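Local coordinates for protein glutaminase 1 (Escherichia coli, PDB 1U60) that catalyses the hydrolysis of L-glutamine to L-glutamate and ammonium, as a homotetrameric enzyme of the glutaminase family, related to the beta-lactamases, at residues A42-T47 with E204-G209; D87-D92 with Y180-A185; A34-Q39 with F279-D284. All blocks are in the same frame, centred on the assembly; numbering follows the deposited sequence.

Interaction 1: A42-T47 with E204-G209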
# COMPACT_ATOMS: atom_id res chain seq x y z
N ALA A 42 -8.53 -24.86 4.04
CA ALA A 42 -8.38 -24.61 5.46
C ALA A 42 -8.32 -23.13 5.72
O ALA A 42 -7.92 -22.35 4.83
CB ALA A 42 -7.17 -25.31 6.02
N VAL A 43 -8.72 -22.77 6.92
CA VAL A 43 -8.57 -21.41 7.40
C VAL A 43 -8.28 -21.46 8.90
O VAL A 43 -8.75 -22.35 9.65
CB VAL A 43 -9.78 -20.55 7.07
CG1 VAL A 43 -11.08 -21.19 7.59
CG2 VAL A 43 -9.61 -19.17 7.59
N ALA A 44 -7.45 -20.54 9.36
CA ALA A 44 -7.05 -20.51 10.78
C ALA A 44 -6.75 -19.11 11.27
O ALA A 44 -6.30 -18.27 10.53
CB ALA A 44 -5.79 -21.38 11.03
N ILE A 45 -6.93 -18.93 12.59
CA ILE A 45 -6.47 -17.79 13.34
C ILE A 45 -5.48 -18.27 14.41
O ILE A 45 -5.69 -19.28 15.08
CB ILE A 45 -7.65 -17.15 14.09
CG1 ILE A 45 -8.64 -16.50 13.14
CG2 ILE A 45 -7.16 -16.17 15.15
CD1 ILE A 45 -9.99 -16.13 13.77
N VAL A 46 -4.38 -17.53 14.54
CA VAL A 46 -3.51 -17.64 15.69
C VAL A 46 -3.43 -16.25 16.32
O VAL A 46 -3.00 -15.30 15.67
CB VAL A 46 -2.14 -18.17 15.33
CG1 VAL A 46 -1.25 -18.16 16.63
CG2 VAL A 46 -2.26 -19.60 14.76
N THR A 47 -3.84 -16.13 17.58
CA THR A 47 -3.90 -14.81 18.22
C THR A 47 -2.56 -14.47 18.84
O THR A 47 -1.75 -15.34 19.06
CB THR A 47 -4.99 -14.73 19.33
OG1 THR A 47 -4.61 -15.50 20.49
CG2 THR A 47 -6.30 -15.36 18.83
N GLU A 204 0.52 -23.19 10.87
CA GLU A 204 1.87 -22.67 10.82
C GLU A 204 1.94 -21.35 10.07
O GLU A 204 2.60 -20.42 10.52
CB GLU A 204 2.79 -23.71 10.22
CG GLU A 204 2.98 -24.85 11.23
CD GLU A 204 3.58 -26.14 10.65
OE1 GLU A 204 3.60 -26.34 9.40
OE2 GLU A 204 3.97 -26.98 11.51
N LEU A 205 1.20 -21.25 8.97
CA LEU A 205 1.12 -19.97 8.25
C LEU A 205 0.52 -18.87 9.09
O LEU A 205 1.04 -17.75 9.13
CB LEU A 205 0.41 -20.14 6.93
CG LEU A 205 0.25 -18.93 6.02
CD1 LEU A 205 1.65 -18.33 5.75
CD2 LEU A 205 -0.43 -19.25 4.70
N ALA A 206 -0.58 -19.17 9.77
CA ALA A 206 -1.20 -18.23 10.68
C ALA A 206 -0.30 -17.85 11.82
O ALA A 206 -0.37 -16.74 12.31
CB ALA A 206 -2.55 -18.75 11.20
N THR A 207 0.59 -18.77 12.23
CA THR A 207 1.57 -18.47 13.26
C THR A 207 2.60 -17.44 12.81
O THR A 207 2.95 -16.55 13.57
CB THR A 207 2.26 -19.76 13.68
OG1 THR A 207 1.30 -20.69 14.22
CG2 THR A 207 3.23 -19.48 14.80
N LEU A 208 3.09 -17.56 11.56
CA LEU A 208 3.94 -16.53 10.96
C LEU A 208 3.23 -15.19 11.09
O LEU A 208 3.83 -14.21 11.55
CB LEU A 208 4.22 -16.85 9.51
CG LEU A 208 4.81 -15.72 8.61
CD1 LEU A 208 6.12 -15.15 9.15
CD2 LEU A 208 5.01 -16.17 7.19
N GLY A 209 1.95 -15.15 10.73
CA GLY A 209 1.16 -13.93 10.89
C GLY A 209 1.07 -13.41 12.32
O GLY A 209 1.16 -12.20 12.54
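Ala-206, on helix 202-213, turns its CB toward strand 42-47 and receives two side chains of the strand, which alternates its residues so that Ala-44 and Val-46 face the helix while Ile-45 points the other way. The methyl of Ala-44 meets that of Ala-206 at 4.2 Å CB to CB, and the carbonyl O of Ala-44 also lies against the same methyl, 3.8 Å from Ala-206 CB. Val-46 does more of the work. Its CG1 stands anti to the backbone N (chi1 176°), which puts CG2 beside that N and sends this branch to the helix: CG2 is 3.7 Å from Ala-206 CB and 3.8 Å from Thr-207 OG1. The root of the side chain is engaged as well, with Val-46 CB 3.8 Å from Ala-206 O, so that the valine lies along the carbonyl side of the alanine. This is the buried packing of a helix on one face of the five-stranded antiparallel sheet, in the beta-lactamase-like fold of the glutaminases; helix 4-18 packs on the other face, where it takes up Ile-45. The axes of 42-47 and 204-209 cross at -38° and approach to 7.1 Å, a short separation consistent with the small alanine methyls between them. Thr-207 points its CB away from the strand, and its OG1, held beside the backbone N (chi1 -60°), is the branch that Val-46 CG2 touches; the two side chains cross obliquely. That hydroxyl is hydrogen-bonded to the backbone O of Ile-203, one turn earlier in the helix, so its polar demand is met locally and the valine methyl touches an oxygen already engaged. Strand 274-279 adds Ala-277 to the surroundings of Ala-206.

Interaction 2: D87-D92 with Y180-A185. With EDO (1,2-ethanediol), chain G.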
# COMPACT_ATOMS: atom_id res chain seq x y z
N ASP A 87 17.63 0.88 0.59
CA ASP A 87 18.65 1.28 -0.36
C ASP A 87 19.01 0.16 -1.35
O ASP A 87 19.17 0.40 -2.57
CB ASP A 87 19.93 1.64 0.40
CG ASP A 87 19.83 2.96 1.17
OD1 ASP A 87 18.90 3.77 0.93
OD2 ASP A 87 20.66 3.25 2.05
N LYS A 88 19.19 -1.06 -0.83
CA LYS A 88 19.70 -2.18 -1.61
C LYS A 88 18.62 -3.03 -2.31
O LYS A 88 18.93 -3.74 -3.25
CB LYS A 88 20.57 -3.07 -0.71
CG LYS A 88 21.70 -2.31 -0.01
CD LYS A 88 22.66 -1.70 -1.02
CE LYS A 88 23.93 -1.17 -0.31
NZ LYS A 88 24.84 -0.36 -1.24
N ILE A 89 17.36 -2.93 -1.86
CA ILE A 89 16.27 -3.74 -2.39
C ILE A 89 15.16 -2.80 -2.82
O ILE A 89 14.80 -2.81 -3.99
CB ILE A 89 15.72 -4.77 -1.38
CG1 ILE A 89 16.86 -5.56 -0.70
CG2 ILE A 89 14.73 -5.73 -2.07
CD1 ILE A 89 17.61 -6.48 -1.66
N GLY A 90 14.62 -2.02 -1.87
CA GLY A 90 13.54 -1.10 -2.17
C GLY A 90 12.32 -1.34 -1.33
O GLY A 90 12.22 -2.33 -0.64
N ALA A 91 11.39 -0.40 -1.38
CA ALA A 91 10.14 -0.44 -0.66
C ALA A 91 8.92 -0.13 -1.56
O ALA A 91 7.85 0.12 -1.05
CB ALA A 91 10.21 0.57 0.50
N ASP A 92 9.06 -0.19 -2.90
CA ASP A 92 7.99 0.28 -3.79
C ASP A 92 7.39 -0.83 -4.66
O ASP A 92 8.11 -1.74 -5.06
CB ASP A 92 8.50 1.39 -4.71
CG ASP A 92 8.84 2.63 -3.96
OD1 ASP A 92 7.99 3.07 -3.13
OD2 ASP A 92 9.95 3.20 -4.12
N TYR A 180 22.76 -5.03 -8.02
CA TYR A 180 21.73 -5.28 -7.00
C TYR A 180 21.69 -6.74 -6.51
O TYR A 180 20.64 -7.24 -6.12
CB TYR A 180 20.36 -4.78 -7.48
CG TYR A 180 20.29 -3.25 -7.61
CD1 TYR A 180 19.94 -2.46 -6.52
CD2 TYR A 180 20.61 -2.61 -8.80
CE1 TYR A 180 19.91 -1.09 -6.60
CE2 TYR A 180 20.58 -1.20 -8.91
CZ TYR A 180 20.22 -0.45 -7.79
OH TYR A 180 20.17 0.93 -7.83
N LEU A 181 22.83 -7.41 -6.51
CA LEU A 181 22.97 -8.74 -5.95
C LEU A 181 24.23 -8.79 -5.14
O LEU A 181 25.28 -8.33 -5.60
CB LEU A 181 22.96 -9.84 -7.01
CG LEU A 181 22.49 -11.18 -6.39
CD1 LEU A 181 21.00 -11.24 -6.30
CD2 LEU A 181 23.01 -12.40 -7.15
N TYR A 182 24.12 -9.31 -3.92
CA TYR A 182 25.15 -9.12 -2.87
C TYR A 182 25.89 -10.38 -2.52
O TYR A 182 26.67 -10.43 -1.53
CB TYR A 182 24.55 -8.41 -1.65
CG TYR A 182 23.71 -7.24 -2.14
CD1 TYR A 182 24.34 -6.09 -2.64
CD2 TYR A 182 22.34 -7.29 -2.17
CE1 TYR A 182 23.65 -5.02 -3.15
CE2 TYR A 182 21.57 -6.19 -2.74
CZ TYR A 182 22.26 -5.07 -3.21
OH TYR A 182 21.62 -4.00 -3.74
N CYS A 183 25.69 -11.40 -3.33
CA CYS A 183 26.53 -12.62 -3.28
C CYS A 183 26.55 -13.23 -4.67
O CYS A 183 25.97 -12.66 -5.62
CB CYS A 183 26.06 -13.62 -2.22
SG CYS A 183 24.50 -14.48 -2.60
N ASP A 184 27.25 -14.32 -4.81
CA ASP A 184 27.32 -15.07 -6.07
C ASP A 184 25.92 -15.34 -6.63
O ASP A 184 25.03 -15.74 -5.88
CB ASP A 184 28.06 -16.36 -5.76
CG ASP A 184 28.09 -17.32 -6.92
OD1 ASP A 184 28.97 -17.16 -7.81
OD2 ASP A 184 27.30 -18.29 -7.03
N ALA A 185 25.71 -15.14 -7.93
CA ALA A 185 24.38 -15.20 -8.54
C ALA A 185 23.75 -16.58 -8.36
O ALA A 185 22.57 -16.68 -8.03
CB ALA A 185 24.44 -14.83 -10.01
C1 EDO G . 23.26 2.72 -0.78
O1 EDO G . 22.98 2.12 -2.04
C2 EDO G . 24.75 2.84 -0.54
O2 EDO G . 25.13 2.07 0.58
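Two tyrosines of the loop between helices 166-178 and 185-195 present their ring edges to the C-terminal end of helix 82-88, in the helical part of the glutaminase fold. Both edges converge on one atom, the carbonyl O of Lys-88, which lies near the plane of each ring. Tyr-182 makes the polar contact: its CB points toward the helix end, CG sits beside the backbone N (chi1 -46°), and the hydroxyl at the tip donates a hydrogen bond of 2.7 Å from OH to Lys-88 O. The bond arrives in the carbonyl plane on a lone pair, with a C=O...OH angle of 116°. Tyr-180 approaches the same oxygen with carbon, its CD1 standing 3.7 Å from Lys-88 O. The helix ends here, for Ile-89 is the first residue to depart from helical backbone angles, and the tyrosine hydroxyl thus serves a carbonyl at the helix terminus. Lys-88 crosses Tyr-182 obliquely, with its CB 3.3 Å from Tyr-182 OH and its CD also near that oxygen. The lysine chain bends at chi2 (-62°) and then runs extended, leading its ammonium group away from the loop. Ile-89 begins by pointing away, but its chain returns through CG1, and CD1 reaches the Tyr-182 ring edge at CE2, 4.1 Å away. The isoleucine side chain also packs on Ala-122 and Thr-123 of helix 117-126, while Ser-125 OG of that helix is hydrogen-bonded to the backbone N of Tyr-182, so one helix backs both sides of the contact. On the exposed side of Lys-88, 1,2-ethanediol, probably from the crystallisation liquor, takes two weak hydrogen bonds from the lysine, the shorter being 3.0 Å from Lys-88 NZ to its O2.

Interaction 3: A34-Q39 with F279-D284. With EDO (1,2-ethanediol), chain J.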
# COMPACT_ATOMS: atom_id res chain seq x y z
N ALA A 34 0.98 -29.60 -9.22
CA ALA A 34 -0.12 -30.02 -10.06
C ALA A 34 -1.00 -31.11 -9.41
O ALA A 34 -2.21 -31.14 -9.60
CB ALA A 34 0.43 -30.56 -11.40
N ASN A 35 -0.36 -31.92 -8.58
CA ASN A 35 -0.91 -33.16 -8.01
C ASN A 35 -1.52 -32.96 -6.62
O ASN A 35 -2.13 -33.85 -6.06
CB ASN A 35 0.20 -34.22 -7.93
CG ASN A 35 0.62 -34.76 -9.29
OD1 ASN A 35 -0.10 -34.60 -10.29
ND2 ASN A 35 1.81 -35.40 -9.35
N VAL A 36 -1.37 -31.77 -6.03
CA VAL A 36 -1.99 -31.53 -4.72
C VAL A 36 -3.50 -31.61 -4.91
O VAL A 36 -4.02 -30.91 -5.76
CB VAL A 36 -1.61 -30.14 -4.10
CG1 VAL A 36 -2.28 -29.97 -2.72
CG2 VAL A 36 -0.13 -30.02 -3.94
N PRO A 37 -4.22 -32.43 -4.12
CA PRO A 37 -5.66 -32.55 -4.32
C PRO A 37 -6.33 -31.18 -4.23
O PRO A 37 -6.17 -30.49 -3.23
CB PRO A 37 -6.12 -33.50 -3.22
CG PRO A 37 -4.84 -34.38 -2.94
CD PRO A 37 -3.72 -33.38 -3.09
N GLY A 38 -7.08 -30.82 -5.26
CA GLY A 38 -7.60 -29.47 -5.43
C GLY A 38 -8.71 -29.05 -4.49
O GLY A 38 -8.90 -27.85 -4.30
N GLN A 39 -9.38 -30.03 -3.85
CA GLN A 39 -10.46 -29.74 -2.95
C GLN A 39 -10.02 -29.35 -1.52
O GLN A 39 -10.85 -28.95 -0.72
CB GLN A 39 -11.47 -30.90 -2.88
CG GLN A 39 -11.15 -32.08 -2.05
CD GLN A 39 -9.99 -32.90 -2.55
OE1 GLN A 39 -9.60 -32.82 -3.73
NE2 GLN A 39 -9.43 -33.72 -1.65
N PHE A 279 -5.71 -21.70 3.07
CA PHE A 279 -5.10 -22.45 2.03
C PHE A 279 -6.15 -23.11 1.19
O PHE A 279 -7.13 -23.68 1.71
CB PHE A 279 -4.17 -23.48 2.67
CG PHE A 279 -3.95 -24.72 1.87
CD1 PHE A 279 -3.19 -24.70 0.72
CD2 PHE A 279 -4.44 -25.95 2.34
CE1 PHE A 279 -2.98 -25.85 0.01
CE2 PHE A 279 -4.21 -27.11 1.66
CZ PHE A 279 -3.48 -27.08 0.49
N SER A 280 -5.95 -23.00 -0.13
CA SER A 280 -6.51 -23.94 -1.07
C SER A 280 -5.74 -23.90 -2.39
O SER A 280 -5.43 -22.78 -2.88
CB SER A 280 -7.98 -23.64 -1.33
OG SER A 280 -8.57 -24.80 -1.99
N PRO A 281 -5.40 -25.05 -2.98
CA PRO A 281 -4.53 -25.05 -4.16
C PRO A 281 -4.97 -24.25 -5.39
O PRO A 281 -4.08 -23.74 -6.03
CB PRO A 281 -4.39 -26.55 -4.49
CG PRO A 281 -4.62 -27.27 -3.12
CD PRO A 281 -5.65 -26.44 -2.49
N PRO A 282 -6.25 -24.20 -5.77
CA PRO A 282 -6.60 -23.47 -7.01
C PRO A 282 -6.33 -21.97 -6.92
O PRO A 282 -6.84 -21.33 -6.01
CB PRO A 282 -8.07 -23.80 -7.20
CG PRO A 282 -8.24 -25.13 -6.51
CD PRO A 282 -7.42 -24.91 -5.23
N LEU A 283 -5.57 -21.45 -7.89
CA LEU A 283 -5.15 -20.06 -7.94
C LEU A 283 -5.90 -19.29 -9.03
O LEU A 283 -6.25 -19.84 -10.06
CB LEU A 283 -3.67 -19.95 -8.25
CG LEU A 283 -2.74 -20.84 -7.46
CD1 LEU A 283 -1.30 -20.79 -7.94
CD2 LEU A 283 -2.85 -20.61 -5.91
N ASP A 284 -6.08 -18.00 -8.79
CA ASP A 284 -6.61 -17.12 -9.84
C ASP A 284 -5.51 -16.72 -10.81
O ASP A 284 -4.39 -17.19 -10.72
CB ASP A 284 -7.39 -15.94 -9.25
CG ASP A 284 -6.52 -14.95 -8.45
OD1 ASP A 284 -5.30 -14.88 -8.62
OD2 ASP A 284 -7.03 -14.19 -7.61
C1 EDO J . -8.39 -35.41 0.95
O1 EDO J . -9.59 -34.71 1.17
C2 EDO J . -7.80 -35.01 -0.40
O2 EDO J . -7.46 -36.13 -1.20
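Val-36 carries the apolar half of this meeting between the loop that leads into strand 42-47 and the loop that leaves strand 274-279. From CA its CB points toward 279-284, and at CB the chain forks. CG1 stands anti to the backbone N (chi1 -179°) and is the branch that touches: it lies 3.6 Å from Pro-281 CG, the two side chains crossing at about a right angle, and it also approaches the edge of the Phe-279 ring, 4.5 Å from CZ and near the ring plane. Pro-281 points its CB toward 34-39, and its CG meets two partners, Val-36 CG1 and, also at 3.6 Å, Pro-37 O. Farther along, the carbonyl of Gly-38 turns to the prolines, its O 3.4 Å from Pro-282 CD. Strands 42-47 and 274-279 are paired in the central antiparallel sheet of the glutaminase fold, so the two chains stay in contact beyond the paired strands, where they run as irregular loops. Phe-279 is the last strand residue, and its ring stacks with Phe-62. Gly-38 O is hydrogen-bonded by Arg-291 of helix 290-303, which also reaches Ser-280 OG; that hydroxyl is bonded to Leu-40 O as well. On the solvent side a 1,2-ethanediol molecule lies by Gln-39 and Pro-37, but its modelled C2 is too close to Gln-39 NE2 for an ordinary contact. Pro-281 and Pro-282 have no N-H to offer the carbonyls beside them, and 34-39 and 279-284 meet by van der Waals packing, while the polar demand of Gly-38 O is met from outside the two segments, by Arg-291 NH1.

Interactions 1 and 3 both involve the five-stranded sheet, 1 on the face of strand 42-47 and 3 in the loops beside the ends of strands 42-47 and 274-279, whereas interaction 2 lies on the opposite side of the chain's centre, its centre 30 Å and 32 Å from theirs. Interactions 1 and 3 are joined directly: Ala-42 O and Phe-279 N, 2.9 Å apart, probably form a hydrogen bond between neighbouring strands. The chemistry varies with burial. Interaction 1 is wholly buried and brings small aliphatic groups together; interaction 3, partly buried, sets proline carbons against a valine methyl and carbonyl oxygens; interaction 2, at the surface, is the one bridged by a hydrogen bond.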